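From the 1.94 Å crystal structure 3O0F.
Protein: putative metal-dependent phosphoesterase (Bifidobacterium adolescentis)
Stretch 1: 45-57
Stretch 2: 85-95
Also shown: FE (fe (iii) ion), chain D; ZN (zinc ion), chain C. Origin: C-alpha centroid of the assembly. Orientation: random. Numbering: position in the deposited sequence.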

ATOM      1  N   VAL A  45      -8.115 -12.450   0.523  1.00  8.67           N
ATOM      2  CA  VAL A  45      -7.629 -11.166   0.057  1.00 12.17           C
ATOM      3  C   VAL A  45      -7.315 -10.305   1.267  1.00 12.57           C
ATOM      4  O   VAL A  45      -7.762 -10.595   2.354  1.00 13.16           O
ATOM      5  CB  VAL A  45      -8.749 -10.572  -0.885  1.00 12.95           C
ATOM      6  CG1 VAL A  45      -9.928  -9.994  -0.092  1.00 11.78           C
ATOM      7  CG2 VAL A  45      -8.190  -9.617  -1.913  1.00 19.05           C
ATOM      8  N   ALA A  46      -6.550  -9.242   1.068  1.00 13.45           N
ATOM      9  CA  ALA A  46      -6.428  -8.207   2.035  1.00 10.66           C
ATOM     10  C   ALA A  46      -6.728  -6.870   1.430  1.00 11.60           C
ATOM     11  O   ALA A  46      -6.328  -6.559   0.289  1.00 13.84           O
ATOM     12  CB  ALA A  46      -4.986  -8.174   2.631  1.00  8.72           C
ATOM     13  N   ILE A  47      -7.333  -6.033   2.229  1.00 11.79           N
ATOM     14  CA  ILE A  47      -7.375  -4.616   1.927  1.00 13.42           C
ATOM     15  C   ILE A  47      -6.099  -3.952   2.547  1.00 14.34           C
ATOM     16  O   ILE A  47      -5.690  -4.302   3.639  1.00 13.38           O
ATOM     17  CB  ILE A  47      -8.647  -4.009   2.422  1.00 13.33           C
ATOM     18  CG1 ILE A  47      -8.773  -2.556   1.917  1.00 15.42           C
ATOM     19  CG2 ILE A  47      -8.782  -4.182   3.964  1.00  9.88           C
ATOM     20  CD1 ILE A  47     -10.274  -1.955   2.027  1.00 16.43           C
ATOM     21  N   ALA A  48      -5.470  -3.043   1.818  1.00 11.63           N
ATOM     22  CA  ALA A  48      -4.185  -2.444   2.264  1.00 15.05           C
ATOM     23  C   ALA A  48      -4.078  -1.017   1.796  1.00 11.31           C
ATOM     24  O   ALA A  48      -3.044  -0.604   1.269  1.00 11.50           O
ATOM     25  CB  ALA A  48      -2.985  -3.259   1.734  1.00 11.84           C
ATOM     26  N   ASP A  49      -5.146  -0.246   1.957  1.00 11.18           N
ATOM     27  CA  ASP A  49      -5.082   1.147   1.543  1.00 11.94           C
ATOM     28  C   ASP A  49      -4.000   1.981   2.263  1.00 14.72           C
ATOM     29  O   ASP A  49      -3.604   1.669   3.385  1.00 13.51           O
ATOM     30  CB  ASP A  49      -6.449   1.819   1.717  1.00 16.26           C
ATOM     31  CG  ASP A  49      -7.462   1.333   0.692  1.00 17.33           C
ATOM     32  OD1 ASP A  49      -7.161   1.477  -0.519  1.00 19.38           O
ATOM     33  OD2 ASP A  49      -8.526   0.818   1.103  1.00 13.34           O
ATOM     34  N   HIS A  50      -3.561   3.051   1.601  1.00 14.16           N
ATOM     35  CA  HIS A  50      -2.502   3.939   2.098  1.00 14.92           C
ATOM     36  C   HIS A  50      -2.961   4.690   3.350  1.00 16.22           C
ATOM     37  O   HIS A  50      -3.994   5.341   3.320  1.00 12.48           O
ATOM     38  CB  HIS A  50      -2.155   4.972   1.029  1.00 16.33           C
ATOM     39  CG  HIS A  50      -1.570   4.380  -0.198  1.00 14.92           C
ATOM     40  ND1 HIS A  50      -0.238   4.036  -0.283  1.00 11.71           N
ATOM     41  CD2 HIS A  50      -2.124   4.061  -1.395  1.00  6.71           C
ATOM     42  CE1 HIS A  50      -0.002   3.514  -1.470  1.00 14.05           C
ATOM     43  NE2 HIS A  50      -1.119   3.543  -2.167  1.00 14.55           N
ATOM     44  N   ASP A  51      -2.208   4.547   4.442  1.00 16.95           N
ATOM     45  CA  ASP A  51      -2.323   5.395   5.659  1.00 17.64           C
ATOM     46  C   ASP A  51      -3.744   5.514   6.268  1.00 17.77           C
ATOM     47  O   ASP A  51      -4.164   6.588   6.683  1.00 18.59           O
ATOM     48  CB  ASP A  51      -1.727   6.767   5.344  1.00 18.44           C
ATOM     49  CG  ASP A  51      -0.329   6.659   4.774  1.00 22.24           C
ATOM     50  OD1 ASP A  51       0.524   6.063   5.467  1.00 15.85           O
ATOM     51  OD2 ASP A  51      -0.069   7.143   3.641  1.00 21.61           O
ATOM     52  N   THR A  52      -4.484   4.405   6.262  1.00 15.08           N
ATOM     53  CA  THR A  52      -5.878   4.403   6.688  1.00 18.18           C
ATOM     54  C   THR A  52      -6.405   2.997   6.994  1.00 17.09           C
ATOM     55  O   THR A  52      -5.912   1.986   6.458  1.00 16.46           O
ATOM     56  CB  THR A  52      -6.798   5.034   5.596  1.00 17.28           C
ATOM     57  OG1 THR A  52      -8.109   5.282   6.134  1.00 16.50           O
ATOM     58  CG2 THR A  52      -6.894   4.111   4.332  1.00 14.73           C
ATOM     59  N   THR A  53      -7.454   2.967   7.823  1.00 16.96           N
ATOM     60  CA  THR A  53      -8.318   1.780   7.994  1.00 15.93           C
ATOM     61  C   THR A  53      -9.751   2.082   7.576  1.00 15.54           C
ATOM     62  O   THR A  53     -10.682   1.362   7.949  1.00 16.37           O
ATOM     63  CB  THR A  53      -8.342   1.353   9.485  1.00 17.33           C
ATOM     64  OG1 THR A  53      -8.855   2.445  10.274  1.00 18.53           O
ATOM     65  CG2 THR A  53      -6.945   1.020   9.937  1.00 14.48           C
ATOM     66  N   ALA A  54      -9.959   3.134   6.783  1.00 16.37           N
ATOM     67  CA  ALA A  54     -11.339   3.627   6.533  1.00 16.37           C
ATOM     68  C   ALA A  54     -12.235   2.619   5.794  1.00 19.41           C
ATOM     69  O   ALA A  54     -13.461   2.607   5.981  1.00 19.87           O
ATOM     70  CB  ALA A  54     -11.303   5.007   5.799  1.00 17.29           C
ATOM     71  N   GLY A  55     -11.642   1.762   4.958  1.00 16.43           N
ATOM     72  CA  GLY A  55     -12.389   0.712   4.280  1.00 15.09           C
ATOM     73  C   GLY A  55     -12.528  -0.618   5.000  1.00 15.23           C
ATOM     74  O   GLY A  55     -13.076  -1.564   4.457  1.00 18.92           O
ATOM     75  N   TRP A  56     -12.020  -0.724   6.224  1.00 17.24           N
ATOM     76  CA  TRP A  56     -12.094  -1.977   6.974  1.00 16.00           C
ATOM     77  C   TRP A  56     -13.512  -2.505   7.237  1.00 14.44           C
ATOM     78  O   TRP A  56     -13.789  -3.655   6.981  1.00 16.37           O
ATOM     79  CB  TRP A  56     -11.326  -1.834   8.307  1.00 14.02           C
ATOM     80  CG  TRP A  56      -9.846  -1.932   8.173  1.00 16.29           C
ATOM     81  CD1 TRP A  56      -9.074  -1.657   7.056  1.00 13.71           C
ATOM     82  CD2 TRP A  56      -8.932  -2.285   9.207  1.00 11.75           C
ATOM     83  NE1 TRP A  56      -7.775  -1.918   7.321  1.00  9.34           N
ATOM     84  CE2 TRP A  56      -7.651  -2.279   8.646  1.00 14.16           C
ATOM     85  CE3 TRP A  56      -9.080  -2.640  10.549  1.00 13.58           C
ATOM     86  CZ2 TRP A  56      -6.515  -2.588   9.394  1.00 14.90           C
ATOM     87  CZ3 TRP A  56      -7.966  -2.982  11.275  1.00 15.69           C
ATOM     88  CH2 TRP A  56      -6.700  -2.953  10.704  1.00 16.06           C
ATOM     89  N   ASP A  57     -14.395  -1.684   7.786  1.00 18.02           N
ATOM     90  CA  ASP A  57     -15.803  -2.090   7.995  1.00 20.27           C
ATOM     91  C   ASP A  57     -16.467  -2.567   6.701  1.00 18.75           C
ATOM     92  O   ASP A  57     -17.049  -3.622   6.658  1.00 17.70           O
ATOM     93  CB  ASP A  57     -16.628  -0.936   8.580  1.00 20.83           C
ATOM     94  CG  ASP A  57     -16.244  -0.599  10.037  1.00 31.36           C
ATOM     95  OD1 ASP A  57     -15.462  -1.350  10.660  1.00 35.46           O
ATOM     96  OD2 ASP A  57     -16.726   0.440  10.555  1.00 37.01           O
ATOM     97  N   VAL A  85      10.016   4.142   1.680  1.00 17.31           N
ATOM     98  CA  VAL A  85       9.713   2.761   2.055  1.00 13.73           C
ATOM     99  C   VAL A  85       8.210   2.684   2.340  1.00 16.08           C
ATOM    100  O   VAL A  85       7.667   3.506   3.078  1.00 19.30           O
ATOM    101  CB  VAL A  85      10.451   2.322   3.350  1.00 18.41           C
ATOM    102  CG1 VAL A  85      10.131   0.860   3.695  1.00 15.43           C
ATOM    103  CG2 VAL A  85      11.970   2.519   3.245  1.00 14.97           C
ATOM    104  N   HIS A  86       7.550   1.705   1.752  1.00 10.89           N
ATOM    105  CA  HIS A  86       6.175   1.405   2.059  1.00 15.50           C
ATOM    106  C   HIS A  86       6.134   0.131   2.916  1.00 14.92           C
ATOM    107  O   HIS A  86       6.801  -0.867   2.603  1.00 14.44           O
ATOM    108  CB  HIS A  86       5.401   1.252   0.744  1.00 17.63           C
ATOM    109  CG  HIS A  86       5.148   2.560   0.045  1.00 26.90           C
ATOM    110  ND1 HIS A  86       4.245   2.699  -0.984  1.00 33.02           N
ATOM    111  CD2 HIS A  86       5.652   3.801   0.266  1.00 36.98           C
ATOM    112  CE1 HIS A  86       4.222   3.957  -1.388  1.00 36.18           C
ATOM    113  NE2 HIS A  86       5.064   4.649  -0.643  1.00 39.85           N
HETATM  114  N   MSE A  87       5.384   0.209   4.013  1.00 11.89           N
HETATM  115  CA  MSE A  87       5.270  -0.870   4.982  1.00 14.33           C
HETATM  116  C   MSE A  87       3.834  -1.363   4.967  1.00 15.05           C
HETATM  117  O   MSE A  87       2.920  -0.583   5.178  1.00 19.15           O
HETATM  118  CB  MSE A  87       5.534  -0.345   6.376  1.00 13.71           C
HETATM  119  CG  MSE A  87       6.860   0.429   6.484  1.00 32.16           C
HETATM  120 SE   MSE A  87       8.384  -0.668   6.924  0.75 62.88          SE
HETATM  121  CE  MSE A  87       7.763  -2.481   6.655  1.00 56.44           C
ATOM    122  N   LEU A  88       3.648  -2.659   4.814  1.00 13.68           N
ATOM    123  CA  LEU A  88       2.337  -3.277   4.915  1.00 13.14           C
ATOM    124  C   LEU A  88       2.158  -3.713   6.382  1.00 13.83           C
ATOM    125  O   LEU A  88       3.050  -4.362   6.948  1.00 17.49           O
ATOM    126  CB  LEU A  88       2.288  -4.488   3.980  1.00 14.44           C
ATOM    127  CG  LEU A  88       2.324  -4.247   2.473  1.00 14.10           C
ATOM    128  CD1 LEU A  88       2.542  -5.568   1.760  1.00 14.85           C
ATOM    129  CD2 LEU A  88       1.070  -3.572   1.930  1.00 22.48           C
ATOM    130  N   ALA A  89       1.022  -3.335   6.966  1.00 11.00           N
ATOM    131  CA  ALA A  89       0.691  -3.581   8.374  1.00 12.45           C
ATOM    132  C   ALA A  89      -0.605  -4.333   8.409  1.00  8.86           C
ATOM    133  O   ALA A  89      -1.594  -3.874   7.856  1.00  8.74           O
ATOM    134  CB  ALA A  89       0.527  -2.284   9.120  1.00  9.89           C
ATOM    135  N   PHE A  90      -0.594  -5.517   8.995  1.00  8.29           N
ATOM    136  CA  PHE A  90      -1.803  -6.333   9.010  1.00  9.14           C
ATOM    137  C   PHE A  90      -2.226  -6.665  10.448  1.00 10.71           C
ATOM    138  O   PHE A  90      -1.375  -6.863  11.340  1.00  9.26           O
ATOM    139  CB  PHE A  90      -1.566  -7.657   8.293  1.00 10.86           C
ATOM    140  CG  PHE A  90      -1.229  -7.506   6.840  1.00  9.35           C
ATOM    141  CD1 PHE A  90      -2.225  -7.199   5.917  1.00 10.27           C
ATOM    142  CD2 PHE A  90       0.071  -7.656   6.409  1.00 14.62           C
ATOM    143  CE1 PHE A  90      -1.901  -7.015   4.559  1.00 13.66           C
ATOM    144  CE2 PHE A  90       0.398  -7.531   5.057  1.00 10.09           C
ATOM    145  CZ  PHE A  90      -0.593  -7.199   4.147  1.00 13.75           C
ATOM    146  N   GLN A  91      -3.533  -6.801  10.611  1.00  9.99           N
ATOM    147  CA  GLN A  91      -4.135  -7.376  11.824  1.00 11.65           C
ATOM    148  C   GLN A  91      -3.672  -6.703  13.098  1.00  9.70           C
ATOM    149  O   GLN A  91      -3.229  -7.358  14.047  1.00 12.37           O
ATOM    150  CB  GLN A  91      -3.895  -8.899  11.861  1.00 14.31           C
ATOM    151  CG  GLN A  91      -4.554  -9.632  10.645  1.00 11.90           C
ATOM    152  CD  GLN A  91      -6.079  -9.609  10.682  1.00 17.11           C
ATOM    153  OE1 GLN A  91      -6.726  -9.109   9.759  1.00 13.85           O
ATOM    154  NE2 GLN A  91      -6.662 -10.171  11.753  1.00 11.23           N
ATOM    155  N   TYR A  92      -3.776  -5.384  13.118  1.00 11.82           N
ATOM    156  CA  TYR A  92      -3.443  -4.589  14.311  1.00 12.56           C
ATOM    157  C   TYR A  92      -4.708  -3.951  14.859  1.00 13.56           C
ATOM    158  O   TYR A  92      -5.723  -3.874  14.158  1.00 11.73           O
ATOM    159  CB  TYR A  92      -2.395  -3.536  13.987  1.00 11.53           C
ATOM    160  CG  TYR A  92      -2.812  -2.560  12.951  1.00 12.57           C
ATOM    161  CD1 TYR A  92      -3.477  -1.402  13.293  1.00 12.03           C
ATOM    162  CD2 TYR A  92      -2.538  -2.794  11.613  1.00 14.95           C
ATOM    163  CE1 TYR A  92      -3.854  -0.492  12.342  1.00 17.55           C
ATOM    164  CE2 TYR A  92      -2.925  -1.897  10.634  1.00 13.95           C
ATOM    165  CZ  TYR A  92      -3.567  -0.749  10.998  1.00 16.11           C
ATOM    166  OH  TYR A  92      -3.947   0.132  10.029  1.00 17.90           O
ATOM    167  N   ASP A  93      -4.658  -3.484  16.101  1.00 15.36           N
ATOM    168  CA  ASP A  93      -5.813  -2.804  16.710  1.00 16.17           C
ATOM    169  C   ASP A  93      -6.083  -1.443  16.070  1.00 15.38           C
ATOM    170  O   ASP A  93      -5.305  -0.512  16.235  1.00 16.23           O
ATOM    171  CB  ASP A  93      -5.602  -2.666  18.211  1.00 15.62           C
ATOM    172  CG  ASP A  93      -6.653  -1.817  18.894  1.00 22.81           C
ATOM    173  OD1 ASP A  93      -7.691  -1.440  18.258  1.00 19.31           O
ATOM    174  OD2 ASP A  93      -6.380  -1.478  20.077  1.00 23.93           O
ATOM    175  N   PRO A  94      -7.188  -1.312  15.325  1.00 17.35           N
ATOM    176  CA  PRO A  94      -7.403  -0.035  14.610  1.00 18.53           C
ATOM    177  C   PRO A  94      -7.659   1.175  15.512  1.00 18.35           C
ATOM    178  O   PRO A  94      -7.467   2.297  15.091  1.00 20.25           O
ATOM    179  CB  PRO A  94      -8.609  -0.334  13.720  1.00 20.03           C
ATOM    180  CG  PRO A  94      -9.375  -1.362  14.450  1.00 19.95           C
ATOM    181  CD  PRO A  94      -8.320  -2.240  15.125  1.00 19.99           C
ATOM    182  N   SER A  95      -8.054   0.943  16.746  1.00 17.25           N
ATOM    183  CA  SER A  95      -8.286   2.029  17.688  1.00 21.15           C
ATOM    184  C   SER A  95      -7.009   2.426  18.448  1.00 19.80           C
ATOM    185  O   SER A  95      -7.040   3.335  19.248  1.00 20.81           O
ATOM    186  CB  SER A  95      -9.379   1.604  18.683  1.00 22.33           C
ATOM    187  OG  SER A  95      -8.824   0.615  19.541  1.00 29.19           O
TER
HETATM  188 FE    FE D 303       3.700   0.779  -2.376  1.00 27.28          FE
HETATM  189 ZN    ZN C 302      -1.540   2.841  -4.125  1.00 25.31          ZN
HETATM  190  O   HOH W   1       2.628  -0.727  -3.157  1.00 24.80           O

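No hydrogen bond crosses between these two stretches; the contact is mostly side-chain packing, and the rotamers show how the ends of the side chains reach it. Along the strand 85-90, Leu88 and Phe90 send their CA-to-CB bonds sideways, yet their chi1 angles near -65° (m) bring the side-chain ends closer to the other stretch. There they meet alanines. Phe90 CE1 lies 3.8 Å from Ala46 CB, and Leu88 CD2, with chi2 in t, lies 4.1 Å from Ala48 CB. Both alanine methyls point toward the partner, and their small size suits a place where the larger residue spans most of the gap.

At one end of the contact two histidines face different metals. His50 (chi1 -65°, m) binds zinc through NE2 at 2.1 Å from ZN, whereas His86 (chi1 -74°, m) uses ND1, 2.4 Å from FE. Imidazole suits both tasks because either ring nitrogen can donate a lone pair. The closest approach of the two rings is between carbons: His50 CE1 is 4.2 Å from His86 CE1, and the planes are inclined at 78°.

The broadest packing surrounds Trp56. A type I turn from Thr53 to Trp56, closed by Trp56 N donating to Thr53 O at 3.0 Å, leads into a helix that includes Trp56. Its CA-to-CB bond points toward the other stretch, and with chi1 at -78° (m) the indole packs against Tyr92 and Pro94. Trp56 CH2 sits over one face of the tyrosine ring, the six-membered rings being 5.1 Å apart between centroids and inclined at 55°, while Trp56 CZ3 meets Pro94 CB at 3.7 Å. A broad indole suits this place because it can touch both apolar rings. Tyr92 adopts chi1 of 60° (p), and its long ring brings Tyr92 OH within 3.1 Å of Thr53 CG2, a tight contact with a methyl. Tyrosine suits the site by combining an apolar ring face with a hydroxyl that finds its hydrogen bond elsewhere in the structure.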